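Local coordinates for ORC1-type DNA replication protein 2 (Aeropyrum pernix, PDB 1W5T) that binds DNA and ATP and takes part in regulating DNA replication, through an AAA+ ATPase domain and a C-terminal winged-helix domain, at residues Q148-S153 against E159-L164; S193-R196 against Q201-S204; H301-L306 against D393-V398; H309-L314 against D400-A405. All coordinates share one frame; numbering follows the deposited sequence.

Interaction 1 of 4, residues Q148-S153 against E159-L164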
loop_
_atom_site.group_PDB
_atom_site.type_symbol
_atom_site.label_atom_id
_atom_site.label_comp_id
_atom_site.label_asym_id
_atom_site.label_seq_id
_atom_site.Cartn_x
_atom_site.Cartn_y
_atom_site.Cartn_z
ATOM N N GLN A 148 0.395 -4.319 -8.547
ATOM C CA GLN A 148 -0.744 -5.202 -8.768
ATOM C C GLN A 148 -1.572 -4.768 -9.975
ATOM O O GLN A 148 -2.095 -5.623 -10.653
ATOM C CB GLN A 148 -1.616 -5.360 -7.521
ATOM C CG GLN A 148 -2.579 -4.210 -7.251
ATOM C CD GLN A 148 -1.876 -2.935 -6.830
ATOM O OE1 GLN A 148 -0.678 -2.924 -6.464
ATOM N NE2 GLN A 148 -2.624 -1.854 -6.847
ATOM N N SER A 149 -1.669 -3.465 -10.258
ATOM C CA SER A 149 -2.371 -3.008 -11.467
ATOM C C SER A 149 -1.653 -3.365 -12.778
ATOM O O SER A 149 -2.245 -3.420 -13.864
ATOM C CB SER A 149 -2.720 -1.518 -11.418
ATOM O OG SER A 149 -1.621 -0.712 -11.779
ATOM N N MET A 150 -0.362 -3.625 -12.683
ATOM C CA MET A 150 0.357 -4.094 -13.845
ATOM C C MET A 150 0.043 -5.549 -14.097
ATOM O O MET A 150 0.297 -6.021 -15.182
ATOM C CB MET A 150 1.847 -3.910 -13.657
ATOM C CG MET A 150 2.333 -2.543 -14.047
ATOM S SD MET A 150 4.072 -2.356 -13.642
ATOM C CE MET A 150 4.813 -3.420 -14.796
ATOM N N LEU A 151 -0.505 -6.264 -13.103
ATOM C CA LEU A 151 -0.841 -7.695 -13.250
ATOM C C LEU A 151 -2.278 -7.943 -13.720
ATOM O O LEU A 151 -2.549 -8.944 -14.381
ATOM C CB LEU A 151 -0.571 -8.473 -11.944
ATOM C CG LEU A 151 0.865 -8.417 -11.423
ATOM C CD1 LEU A 151 0.924 -8.858 -9.956
ATOM C CD2 LEU A 151 1.845 -9.203 -12.324
ATOM N N SER A 152 -3.206 -7.051 -13.349
ATOM C CA SER A 152 -4.589 -7.133 -13.820
ATOM C C SER A 152 -4.779 -6.025 -14.859
ATOM O O SER A 152 -5.335 -4.953 -14.576
ATOM C CB SER A 152 -5.600 -7.019 -12.674
ATOM O OG SER A 152 -5.386 -5.854 -11.908
ATOM N N SER A 153 -4.280 -6.297 -16.056
ATOM C CA SER A 153 -4.197 -5.326 -17.131
ATOM C C SER A 153 -3.977 -6.162 -18.388
ATOM O O SER A 153 -2.899 -6.741 -18.565
ATOM C CB SER A 153 -3.000 -4.399 -16.893
ATOM O OG SER A 153 -3.134 -3.140 -17.543
ATOM N N GLU A 159 4.587 -11.978 -21.079
ATOM C CA GLU A 159 5.878 -12.061 -21.747
ATOM C C GLU A 159 6.676 -10.757 -21.609
ATOM O O GLU A 159 7.891 -10.796 -21.480
ATOM C CB GLU A 159 5.655 -12.411 -23.221
ATOM C CG GLU A 159 4.485 -11.649 -23.840
ATOM C CD GLU A 159 3.190 -12.456 -23.916
ATOM O OE1 GLU A 159 2.635 -12.538 -25.028
ATOM O OE2 GLU A 159 2.711 -12.994 -22.889
ATOM N N ASP A 160 5.974 -9.622 -21.615
ATOM C CA ASP A 160 6.571 -8.291 -21.425
ATOM C C ASP A 160 7.157 -8.050 -20.033
ATOM O O ASP A 160 8.289 -7.595 -19.912
ATOM C CB ASP A 160 5.536 -7.215 -21.708
ATOM C CG ASP A 160 5.168 -7.142 -23.165
ATOM O OD1 ASP A 160 6.013 -7.545 -24.014
ATOM O OD2 ASP A 160 4.058 -6.687 -23.526
ATOM N N LEU A 161 6.363 -8.331 -19.003
ATOM C CA LEU A 161 6.804 -8.222 -17.624
ATOM C C LEU A 161 8.050 -9.073 -17.473
ATOM O O LEU A 161 9.015 -8.730 -16.783
ATOM C CB LEU A 161 5.723 -8.745 -16.682
ATOM C CG LEU A 161 4.507 -7.875 -16.379
ATOM C CD1 LEU A 161 3.609 -8.580 -15.370
ATOM C CD2 LEU A 161 4.917 -6.504 -15.879
ATOM N N TYR A 162 8.005 -10.199 -18.160
ATOM C CA TYR A 162 9.085 -11.153 -18.154
ATOM C C TYR A 162 10.372 -10.520 -18.642
ATOM O O TYR A 162 11.388 -10.638 -17.973
ATOM C CB TYR A 162 8.703 -12.314 -19.042
ATOM C CG TYR A 162 9.509 -13.536 -18.830
ATOM C CD1 TYR A 162 10.854 -13.589 -19.232
ATOM C CD2 TYR A 162 8.937 -14.661 -18.250
ATOM C CE1 TYR A 162 11.601 -14.721 -19.056
ATOM C CE2 TYR A 162 9.685 -15.813 -18.066
ATOM C CZ TYR A 162 11.021 -15.828 -18.472
ATOM O OH TYR A 162 11.806 -16.954 -18.309
ATOM N N THR A 163 10.335 -9.850 -19.791
ATOM C CA THR A 163 11.539 -9.241 -20.338
ATOM C C THR A 163 12.000 -8.059 -19.469
ATOM O O THR A 163 13.192 -7.938 -19.168
ATOM C CB THR A 163 11.402 -8.845 -21.854
ATOM O OG1 THR A 163 10.414 -7.821 -22.009
ATOM C CG2 THR A 163 10.809 -9.988 -22.667
ATOM N N LEU A 164 11.043 -7.230 -19.052
ATOM C CA LEU A 164 11.299 -6.120 -18.124
ATOM C C LEU A 164 12.013 -6.573 -16.857
ATOM O O LEU A 164 13.031 -6.013 -16.485
ATOM C CB LEU A 164 10.000 -5.388 -17.747
ATOM C CG LEU A 164 10.179 -4.272 -16.707
ATOM C CD1 LEU A 164 10.945 -3.081 -17.280
ATOM C CD2 LEU A 164 8.854 -3.830 -16.084
#
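Leu-161 meets segment 148-153 with both arms of its fork, one methyl on Met-150 and the other on Leu-151, and all of the packing between the segments is apolar. The closest approach is that of Met-150 CE to Leu-161 CD2, 3.3 Å, a tight fit for two methyl groups that at 2.4 Å resolution should not be read too finely. Met-150 reaches it with CG anti to its carbonyl carbon and with a bend at the sulfur (chi3 70°), which swings CE onto the neighbouring helix. The same CE also lies 4.3 Å from Leu-164 CD2, one turn further along, and thus meets both leucines. Leu-161 CD1 takes the second position, 3.6 Å from Leu-151 CD2, where the two leucine side chains cross at about a right angle.

The short, weakly bonded helix 148-151 follows strand 139-145 of the central parallel sheet of the AAA+ domain, just after an Asp-Glu pair consistent with a Walker B motif. The contact thus joins this helix to helix 158-165, with the side chain of Met-150 about 14 Å from the bound magnesium ion. Ile-103 of helix 100-111 covers Met-150 and Leu-100 covers Leu-164, while helix 190-198 packs on Leu-151.

The polar groups find partners within their own helix or in the residues around it. Ser-149 OG bonds back to Glu-146 O, and Gln-148 bridges Glu-146 and Ser-187. In helix 158-165, Asp-160 O accepts two hydrogen bonds, from Leu-164 N and from Thr-163 OG1 at 3.0 Å; the hydroxyl comes in tilted 19° from the carbonyl plane.

Interaction 2 of 4, residues S193-R196 against Q201-S204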
loop_
_atom_site.group_PDB
_atom_site.type_symbol
_atom_site.label_atom_id
_atom_site.label_comp_id
_atom_site.label_asym_id
_atom_site.label_seq_id
_atom_site.Cartn_x
_atom_site.Cartn_y
_atom_site.Cartn_z
ATOM N N SER A 193 0.261 -13.964 -4.915
ATOM C CA SER A 193 -0.550 -15.153 -5.191
ATOM C C SER A 193 -0.809 -15.267 -6.675
ATOM O O SER A 193 -0.711 -16.332 -7.262
ATOM C CB SER A 193 -1.892 -15.114 -4.446
ATOM O OG SER A 193 -1.672 -15.036 -3.044
ATOM N N TYR A 194 -1.139 -14.137 -7.277
ATOM C CA TYR A 194 -1.410 -14.058 -8.704
ATOM C C TYR A 194 -0.195 -14.382 -9.586
ATOM O O TYR A 194 -0.275 -15.235 -10.472
ATOM C CB TYR A 194 -1.975 -12.678 -9.052
ATOM C CG TYR A 194 -2.326 -12.530 -10.500
ATOM C CD1 TYR A 194 -3.647 -12.673 -10.945
ATOM C CD2 TYR A 194 -1.332 -12.243 -11.430
ATOM C CE1 TYR A 194 -3.962 -12.522 -12.299
ATOM C CE2 TYR A 194 -1.623 -12.102 -12.772
ATOM C CZ TYR A 194 -2.930 -12.242 -13.205
ATOM O OH TYR A 194 -3.166 -12.097 -14.530
ATOM N N MET A 195 0.905 -13.669 -9.364
ATOM C CA MET A 195 2.189 -13.969 -10.008
ATOM C C MET A 195 2.607 -15.446 -9.909
ATOM O O MET A 195 3.100 -15.968 -10.880
ATOM C CB MET A 195 3.311 -13.094 -9.454
ATOM C CG MET A 195 3.225 -11.631 -9.812
ATOM S SD MET A 195 4.545 -10.662 -9.019
ATOM C CE MET A 195 5.856 -10.971 -10.124
ATOM N N ARG A 196 2.386 -16.109 -8.762
ATOM C CA ARG A 196 2.757 -17.522 -8.580
ATOM C C ARG A 196 1.935 -18.411 -9.489
ATOM O O ARG A 196 2.456 -19.335 -10.096
ATOM C CB ARG A 196 2.541 -18.010 -7.133
ATOM C CG ARG A 196 3.694 -18.788 -6.492
ATOM C CD ARG A 196 4.157 -20.111 -7.166
ATOM N NE ARG A 196 3.289 -21.287 -6.958
ATOM C CZ ARG A 196 3.073 -21.918 -5.788
ATOM N NH1 ARG A 196 2.267 -22.981 -5.719
ATOM N NH2 ARG A 196 3.662 -21.494 -4.677
ATOM N N GLN A 201 7.659 -17.865 -13.394
ATOM C CA GLN A 201 9.013 -17.570 -13.878
ATOM C C GLN A 201 9.413 -16.110 -13.680
ATOM O O GLN A 201 10.596 -15.782 -13.665
ATOM C CB GLN A 201 9.184 -17.969 -15.344
ATOM C CG GLN A 201 8.742 -19.415 -15.700
ATOM C CD GLN A 201 9.484 -19.981 -16.930
ATOM O OE1 GLN A 201 10.062 -21.076 -16.853
ATOM N NE2 GLN A 201 9.486 -19.234 -18.052
ATOM N N VAL A 202 8.429 -15.225 -13.529
ATOM C CA VAL A 202 8.742 -13.861 -13.100
ATOM C C VAL A 202 8.753 -13.743 -11.576
ATOM O O VAL A 202 9.699 -13.216 -11.029
ATOM C CB VAL A 202 7.964 -12.731 -13.878
ATOM C CG1 VAL A 202 7.039 -13.291 -14.921
ATOM C CG2 VAL A 202 7.261 -11.723 -12.953
ATOM N N GLU A 203 7.744 -14.312 -10.909
ATOM C CA GLU A 203 7.653 -14.349 -9.445
ATOM C C GLU A 203 8.941 -14.856 -8.797
ATOM O O GLU A 203 9.355 -14.331 -7.783
ATOM C CB GLU A 203 6.474 -15.229 -9.016
ATOM C CG GLU A 203 6.037 -15.100 -7.559
ATOM C CD GLU A 203 6.853 -15.930 -6.569
ATOM O OE1 GLU A 203 7.483 -16.933 -6.946
ATOM O OE2 GLU A 203 6.858 -15.569 -5.373
ATOM N N SER A 204 9.529 -15.900 -9.374
ATOM C CA SER A 204 10.759 -16.500 -8.881
ATOM C C SER A 204 11.956 -15.545 -8.933
ATOM O O SER A 204 12.939 -15.799 -8.261
ATOM C CB SER A 204 11.103 -17.795 -9.642
ATOM O OG SER A 204 11.281 -17.541 -11.027
#
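The carboxylate of Glu-203 and the side chain of Arg-196 lie near each other without forming an ion pair: Glu-203 OE1 is 4.2 Å from the aliphatic Arg-196 CG, whereas Arg-196 NE is 6.0 Å from that oxygen because the arginine turns its guanidinium off the contact. The other oxygen, OE2, is held in a salt bridge by Lys-209 on strand 206-212. A bend at chi2 (-83°) lifts the carboxylate off the line of CB and CG, leaving those two methylenes to lie against helix 190-198. There Glu-203 CB is 3.8 Å from Met-195 CB, and Glu-203 CG is 4.0 Å from Arg-196 N.

This is the corner of two consecutive short helices, 190-198 and 200-203, which in the chain connect strand 180-186 to strand 206-212 of the parallel sheet in the AAA+ domain; Met-195 and Glu-203 come within 5.5 Å at their CA atoms.

The apolar half of the corner is made by Met-195, bent at its sulfur, whose CE meets Val-202 CG2 at 3.2 Å. That spacing is very short, and the valine is eclipsed about chi1 (0°), which makes its fine detail doubtful. Leu-151 covers Met-195, and Tyr-162 and Leu-165 of helix 158-165 cover Val-202.

Interaction 3 of 4, residues H301-L306 against D393-V398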
loop_
_atom_site.group_PDB
_atom_site.type_symbol
_atom_site.label_atom_id
_atom_site.label_comp_id
_atom_site.label_asym_id
_atom_site.label_seq_id
_atom_site.Cartn_x
_atom_site.Cartn_y
_atom_site.Cartn_z
ATOM N N HIS A 301 -14.782 -0.930 -4.869
ATOM C CA HIS A 301 -14.419 -1.798 -5.992
ATOM C C HIS A 301 -14.074 -3.210 -5.531
ATOM O O HIS A 301 -14.239 -4.156 -6.294
ATOM C CB HIS A 301 -13.305 -1.194 -6.841
ATOM C CG HIS A 301 -11.951 -1.275 -6.212
ATOM N ND1 HIS A 301 -10.913 -1.983 -6.778
ATOM C CD2 HIS A 301 -11.458 -0.724 -5.075
ATOM C CE1 HIS A 301 -9.843 -1.874 -6.008
ATOM N NE2 HIS A 301 -10.146 -1.112 -4.972
ATOM N N GLU A 302 -13.617 -3.319 -4.286
ATOM C CA GLU A 302 -13.331 -4.580 -3.614
ATOM C C GLU A 302 -14.651 -5.318 -3.318
ATOM O O GLU A 302 -14.777 -6.511 -3.573
ATOM C CB GLU A 302 -12.600 -4.269 -2.298
ATOM C CG GLU A 302 -11.270 -4.951 -1.962
ATOM C CD GLU A 302 -10.557 -5.626 -3.116
ATOM O OE1 GLU A 302 -9.497 -5.131 -3.545
ATOM O OE2 GLU A 302 -11.045 -6.677 -3.564
ATOM N N LEU A 303 -15.631 -4.584 -2.785
ATOM C CA LEU A 303 -16.949 -5.137 -2.489
ATOM C C LEU A 303 -17.723 -5.540 -3.731
ATOM O O LEU A 303 -18.299 -6.623 -3.760
ATOM C CB LEU A 303 -17.777 -4.186 -1.634
ATOM C CG LEU A 303 -17.137 -3.781 -0.307
ATOM C CD1 LEU A 303 -18.014 -2.766 0.420
ATOM C CD2 LEU A 303 -16.774 -4.985 0.575
ATOM N N GLU A 304 -17.701 -4.659 -4.742
ATOM C CA GLU A 304 -18.306 -4.868 -6.051
ATOM C C GLU A 304 -17.812 -6.138 -6.721
ATOM O O GLU A 304 -18.523 -6.724 -7.523
ATOM C CB GLU A 304 -17.991 -3.675 -6.967
ATOM C CG GLU A 304 -18.643 -2.356 -6.555
ATOM C CD GLU A 304 -18.525 -1.221 -7.582
ATOM O OE1 GLU A 304 -17.462 -1.042 -8.255
ATOM O OE2 GLU A 304 -19.518 -0.470 -7.695
ATOM N N ALA A 305 -16.582 -6.544 -6.410
ATOM C CA ALA A 305 -16.022 -7.791 -6.913
ATOM C C ALA A 305 -16.610 -9.012 -6.222
ATOM O O ALA A 305 -16.450 -10.132 -6.682
ATOM C CB ALA A 305 -14.511 -7.801 -6.752
ATOM N N LEU A 306 -17.289 -8.808 -5.113
ATOM C CA LEU A 306 -17.830 -9.932 -4.344
ATOM C C LEU A 306 -19.205 -10.342 -4.884
ATOM O O LEU A 306 -19.976 -9.492 -5.266
ATOM C CB LEU A 306 -17.962 -9.503 -2.876
ATOM C CG LEU A 306 -16.894 -9.932 -1.881
ATOM C CD1 LEU A 306 -15.478 -10.088 -2.552
ATOM C CD2 LEU A 306 -16.908 -9.054 -0.588
ATOM N N ASP A 393 -21.678 0.781 9.997
ATOM C CA ASP A 393 -22.883 1.331 9.346
ATOM C C ASP A 393 -22.640 1.882 7.930
ATOM O O ASP A 393 -23.527 1.794 7.060
ATOM C CB ASP A 393 -23.623 2.344 10.247
ATOM C CG ASP A 393 -22.710 3.438 10.787
ATOM O OD1 ASP A 393 -23.112 4.104 11.775
ATOM O OD2 ASP A 393 -21.585 3.706 10.290
ATOM N N ARG A 394 -21.450 2.445 7.710
ATOM C CA ARG A 394 -21.037 2.897 6.380
ATOM C C ARG A 394 -20.982 1.680 5.442
ATOM O O ARG A 394 -21.476 1.735 4.307
ATOM C CB ARG A 394 -19.670 3.600 6.422
ATOM C CG ARG A 394 -19.691 5.134 6.632
ATOM C CD ARG A 394 -19.515 6.002 5.349
ATOM N NE ARG A 394 -19.011 5.270 4.171
ATOM C CZ ARG A 394 -19.399 5.472 2.898
ATOM N NH1 ARG A 394 -20.316 6.393 2.601
ATOM N NH2 ARG A 394 -18.854 4.749 1.916
ATOM N N LEU A 395 -20.414 0.577 5.942
ATOM C CA LEU A 395 -20.317 -0.694 5.204
ATOM C C LEU A 395 -21.679 -1.355 4.893
ATOM O O LEU A 395 -21.956 -1.671 3.728
ATOM C CB LEU A 395 -19.381 -1.673 5.926
ATOM C CG LEU A 395 -19.140 -3.057 5.307
ATOM C CD1 LEU A 395 -18.401 -2.948 4.003
ATOM C CD2 LEU A 395 -18.352 -3.946 6.262
ATOM N N ILE A 396 -22.514 -1.563 5.919
ATOM C CA ILE A 396 -23.907 -2.019 5.720
ATOM C C ILE A 396 -24.577 -1.234 4.575
ATOM O O ILE A 396 -25.110 -1.819 3.646
ATOM C CB ILE A 396 -24.750 -1.896 7.022
ATOM C CG1 ILE A 396 -24.397 -2.995 8.010
ATOM C CG2 ILE A 396 -26.256 -1.964 6.738
ATOM C CD1 ILE A 396 -24.657 -2.621 9.439
ATOM N N GLU A 397 -24.524 0.087 4.651
ATOM C CA GLU A 397 -25.030 0.945 3.596
ATOM C C GLU A 397 -24.473 0.523 2.230
ATOM O O GLU A 397 -25.241 0.119 1.359
ATOM C CB GLU A 397 -24.625 2.393 3.885
ATOM C CG GLU A 397 -25.666 3.231 4.611
ATOM C CD GLU A 397 -25.735 4.667 4.073
ATOM O OE1 GLU A 397 -25.271 5.602 4.788
ATOM O OE2 GLU A 397 -26.244 4.859 2.932
ATOM N N VAL A 398 -23.147 0.602 2.058
ATOM C CA VAL A 398 -22.475 0.305 0.781
ATOM C C VAL A 398 -22.893 -1.064 0.260
ATOM O O VAL A 398 -23.304 -1.227 -0.901
ATOM C CB VAL A 398 -20.922 0.358 0.916
ATOM C CG1 VAL A 398 -20.233 0.026 -0.396
ATOM C CG2 VAL A 398 -20.450 1.719 1.375
#
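The backbone oxygen of Leu-303, whose side chain meets Leu-395 and Val-398, accepts a 2.8 Å hydrogen bond from Leu-306 N. The bonds from Ala-305 N to His-301 O and Glu-302 O are long and weak. Lys-406, further along helix 392-408, donates to Glu-304 O and weakly to Leu-306 O, tying the same turn to the C-terminal helix.

Between the segments themselves a single methyl does the work. Leu-303 CD1 touches both Leu-395 CD1 at 3.6 Å and Val-398 CG1 at 3.7 Å, two residues almost one helical turn apart. Leu-303 holds CG beside its backbone N (chi1 -57°) with an extended chi2, which carries CD1 outward to the partner helix. Leu-395 brings its methyl in by a different rotation, CG anti to the backbone N (chi1 -180°). Ile-298 packs on all three side chains, and Leu-314 of helix 308-322 lies against Leu-303.

Further off, Glu-302 forms a salt bridge with Arg-190 at the start of helix 190-198. The arrangement is that of a short helix of the winged-helix fold packed through one leucine on the long helix 392-408, which follows the wing strands 368-372 and 382-386.

Interaction 4 of 4, residues H309-L314 against D400-A405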
loop_
_atom_site.group_PDB
_atom_site.type_symbol
_atom_site.label_atom_id
_atom_site.label_comp_id
_atom_site.label_asym_id
_atom_site.label_seq_id
_atom_site.Cartn_x
_atom_site.Cartn_y
_atom_site.Cartn_z
ATOM N N HIS A 309 -23.831 -13.302 -2.368
ATOM C CA HIS A 309 -23.933 -14.188 -1.249
ATOM C C HIS A 309 -22.892 -13.934 -0.191
ATOM O O HIS A 309 -23.220 -13.932 0.991
ATOM C CB HIS A 309 -24.035 -15.621 -1.738
ATOM C CG HIS A 309 -25.443 -15.991 -2.083
ATOM N ND1 HIS A 309 -26.329 -16.487 -1.147
ATOM C CD2 HIS A 309 -26.155 -15.822 -3.222
ATOM C CE1 HIS A 309 -27.513 -16.653 -1.710
ATOM N NE2 HIS A 309 -27.433 -16.259 -2.969
ATOM N N GLU A 310 -21.669 -13.637 -0.631
ATOM C CA GLU A 310 -20.642 -13.090 0.259
ATOM C C GLU A 310 -21.101 -11.786 0.887
ATOM O O GLU A 310 -20.918 -11.578 2.071
ATOM C CB GLU A 310 -19.320 -12.865 -0.461
ATOM C CG GLU A 310 -19.140 -13.722 -1.692
ATOM C CD GLU A 310 -17.702 -14.085 -1.960
ATOM O OE1 GLU A 310 -17.344 -14.115 -3.139
ATOM O OE2 GLU A 310 -16.944 -14.346 -1.007
ATOM N N LEU A 311 -21.706 -10.928 0.082
ATOM C CA LEU A 311 -22.164 -9.618 0.511
ATOM C C LEU A 311 -23.263 -9.728 1.589
ATOM O O LEU A 311 -23.290 -8.956 2.549
ATOM C CB LEU A 311 -22.676 -8.854 -0.717
ATOM C CG LEU A 311 -21.896 -7.803 -1.521
ATOM C CD1 LEU A 311 -20.430 -7.743 -1.199
ATOM C CD2 LEU A 311 -22.108 -7.969 -3.041
ATOM N N ILE A 312 -24.174 -10.689 1.419
ATOM C CA ILE A 312 -25.179 -10.977 2.438
ATOM C C ILE A 312 -24.555 -11.409 3.797
ATOM O O ILE A 312 -24.992 -10.983 4.857
ATOM C CB ILE A 312 -26.239 -12.014 1.920
ATOM C CG1 ILE A 312 -27.128 -11.378 0.867
ATOM C CG2 ILE A 312 -27.146 -12.476 3.034
ATOM C CD1 ILE A 312 -27.506 -12.348 -0.218
ATOM N N ILE A 313 -23.537 -12.239 3.734
ATOM C CA ILE A 313 -22.834 -12.727 4.914
ATOM C C ILE A 313 -22.015 -11.629 5.582
ATOM O O ILE A 313 -22.048 -11.475 6.837
ATOM C CB ILE A 313 -21.954 -13.930 4.554
ATOM C CG1 ILE A 313 -22.835 -15.038 3.935
ATOM C CG2 ILE A 313 -21.212 -14.407 5.799
ATOM C CD1 ILE A 313 -22.047 -16.139 3.119
ATOM N N LEU A 314 -21.314 -10.851 4.761
ATOM C CA LEU A 314 -20.619 -9.669 5.259
ATOM C C LEU A 314 -21.565 -8.720 6.022
ATOM O O LEU A 314 -21.262 -8.261 7.125
ATOM C CB LEU A 314 -19.879 -8.931 4.134
ATOM C CG LEU A 314 -18.988 -7.755 4.565
ATOM C CD1 LEU A 314 -18.015 -8.205 5.647
ATOM C CD2 LEU A 314 -18.187 -7.161 3.373
ATOM N N ASP A 400 -25.504 -2.981 0.978
ATOM C CA ASP A 400 -26.901 -3.117 0.536
ATOM C C ASP A 400 -27.104 -2.693 -0.923
ATOM O O ASP A 400 -27.725 -3.446 -1.690
ATOM C CB ASP A 400 -27.889 -2.363 1.426
ATOM C CG ASP A 400 -28.127 -3.055 2.749
ATOM O OD1 ASP A 400 -28.116 -4.306 2.786
ATOM O OD2 ASP A 400 -28.329 -2.421 3.808
ATOM N N ASN A 401 -26.574 -1.514 -1.286
ATOM C CA ASN A 401 -26.693 -0.970 -2.645
ATOM C C ASN A 401 -26.030 -1.881 -3.694
ATOM O O ASN A 401 -26.489 -1.988 -4.817
ATOM C CB ASN A 401 -26.189 0.493 -2.750
ATOM C CG ASN A 401 -26.941 1.483 -1.784
ATOM O OD1 ASN A 401 -28.059 1.208 -1.310
ATOM N ND2 ASN A 401 -26.302 2.634 -1.490
ATOM N N ILE A 402 -24.976 -2.571 -3.302
ATOM C CA ILE A 402 -24.249 -3.416 -4.226
ATOM C C ILE A 402 -25.052 -4.685 -4.444
ATOM O O ILE A 402 -25.120 -5.203 -5.571
ATOM C CB ILE A 402 -22.822 -3.679 -3.711
ATOM C CG1 ILE A 402 -22.059 -2.347 -3.649
ATOM C CG2 ILE A 402 -22.111 -4.643 -4.602
ATOM C CD1 ILE A 402 -20.634 -2.411 -3.080
ATOM N N ILE A 403 -25.714 -5.153 -3.400
ATOM C CA ILE A 403 -26.555 -6.319 -3.569
ATOM C C ILE A 403 -27.715 -5.965 -4.506
ATOM O O ILE A 403 -28.005 -6.714 -5.444
ATOM C CB ILE A 403 -27.076 -6.893 -2.231
ATOM C CG1 ILE A 403 -25.925 -7.420 -1.368
ATOM C CG2 ILE A 403 -28.063 -8.012 -2.502
ATOM C CD1 ILE A 403 -26.241 -7.375 0.139
ATOM N N GLN A 404 -28.356 -4.830 -4.257
ATOM C CA GLN A 404 -29.441 -4.355 -5.122
ATOM C C GLN A 404 -28.976 -4.301 -6.602
ATOM O O GLN A 404 -29.629 -4.870 -7.472
ATOM C CB GLN A 404 -29.938 -2.961 -4.689
ATOM C CG GLN A 404 -30.815 -2.884 -3.415
ATOM C CD GLN A 404 -31.106 -1.414 -3.026
ATOM O OE1 GLN A 404 -32.109 -0.833 -3.466
ATOM N NE2 GLN A 404 -30.217 -0.812 -2.228
ATOM N N ALA A 405 -27.841 -3.649 -6.862
ATOM C CA ALA A 405 -27.308 -3.511 -8.220
ATOM C C ALA A 405 -27.005 -4.846 -8.914
ATOM O O ALA A 405 -27.338 -4.986 -10.098
ATOM C CB ALA A 405 -26.075 -2.598 -8.256
#
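Ile-402 and Ile-403 are the two residues of segment 400-405 that meet helix 309-314, through Leu-311 and Ile-312. Ahead of them, Asp-400 has its CB turned off the contact; its OD2 forms a salt bridge with Arg-315, one residue past the partner segment, and OD1 a weak bond to Tyr-345. Ile-402 comes next. Its CG2, anti to the backbone N, touches Leu-311 CD2 at 3.7 Å, the two side chains meeting roughly perpendicular, and Leu-303 and Glu-304 pack against the same isoleucine.

The helices 308-322 and 392-408 run nearly antiparallel here, at 155° with the local axes 9.7 Å apart. Helix 308-322 is part of the winged-helix fold, and helix 392-408, which follows the wing strands 368-372 and 382-386, folds back along it.

Ile-403 follows, where the backbones come nearest, its CA 6.8 Å from that of Leu-311. Its CG1 lies 3.6 Å from Leu-311 CB, and the two side chains lie alongside one another, pointing opposite ways. Further out on the same branch, Ile-403 CD1 lies 4.1 Å from Ile-312 N and 4.2 Å from Ile-312 CG1. Leu-311 itself is modelled in an unusual conformation, nearly eclipsed about chi2 (12°). Tyr-345 of helix 330-345 touches both Ile-312 and Ile-403.

Interactions 1 and 2 belong to the ATPase side and touch, their centres 11 Å apart: Leu-151 CD1 packs on Met-195 CG at 3.6 Å, and Leu-151 O probably accepts a hydrogen bond from Tyr-194 OH. Interactions 3 and 4, with centres 7 Å apart, share helix 392-408 and form one continuous core, Leu-303 CB lying 3.7 Å from Ile-402 CD1. The two pairs do not touch; interactions 1 and 3 come within about 7 Å at their nearest atoms, and the salt bridge between Glu-302 and Arg-190 gives a polar link between the two halves. The bound nucleotide and magnesium ion lie away from all four.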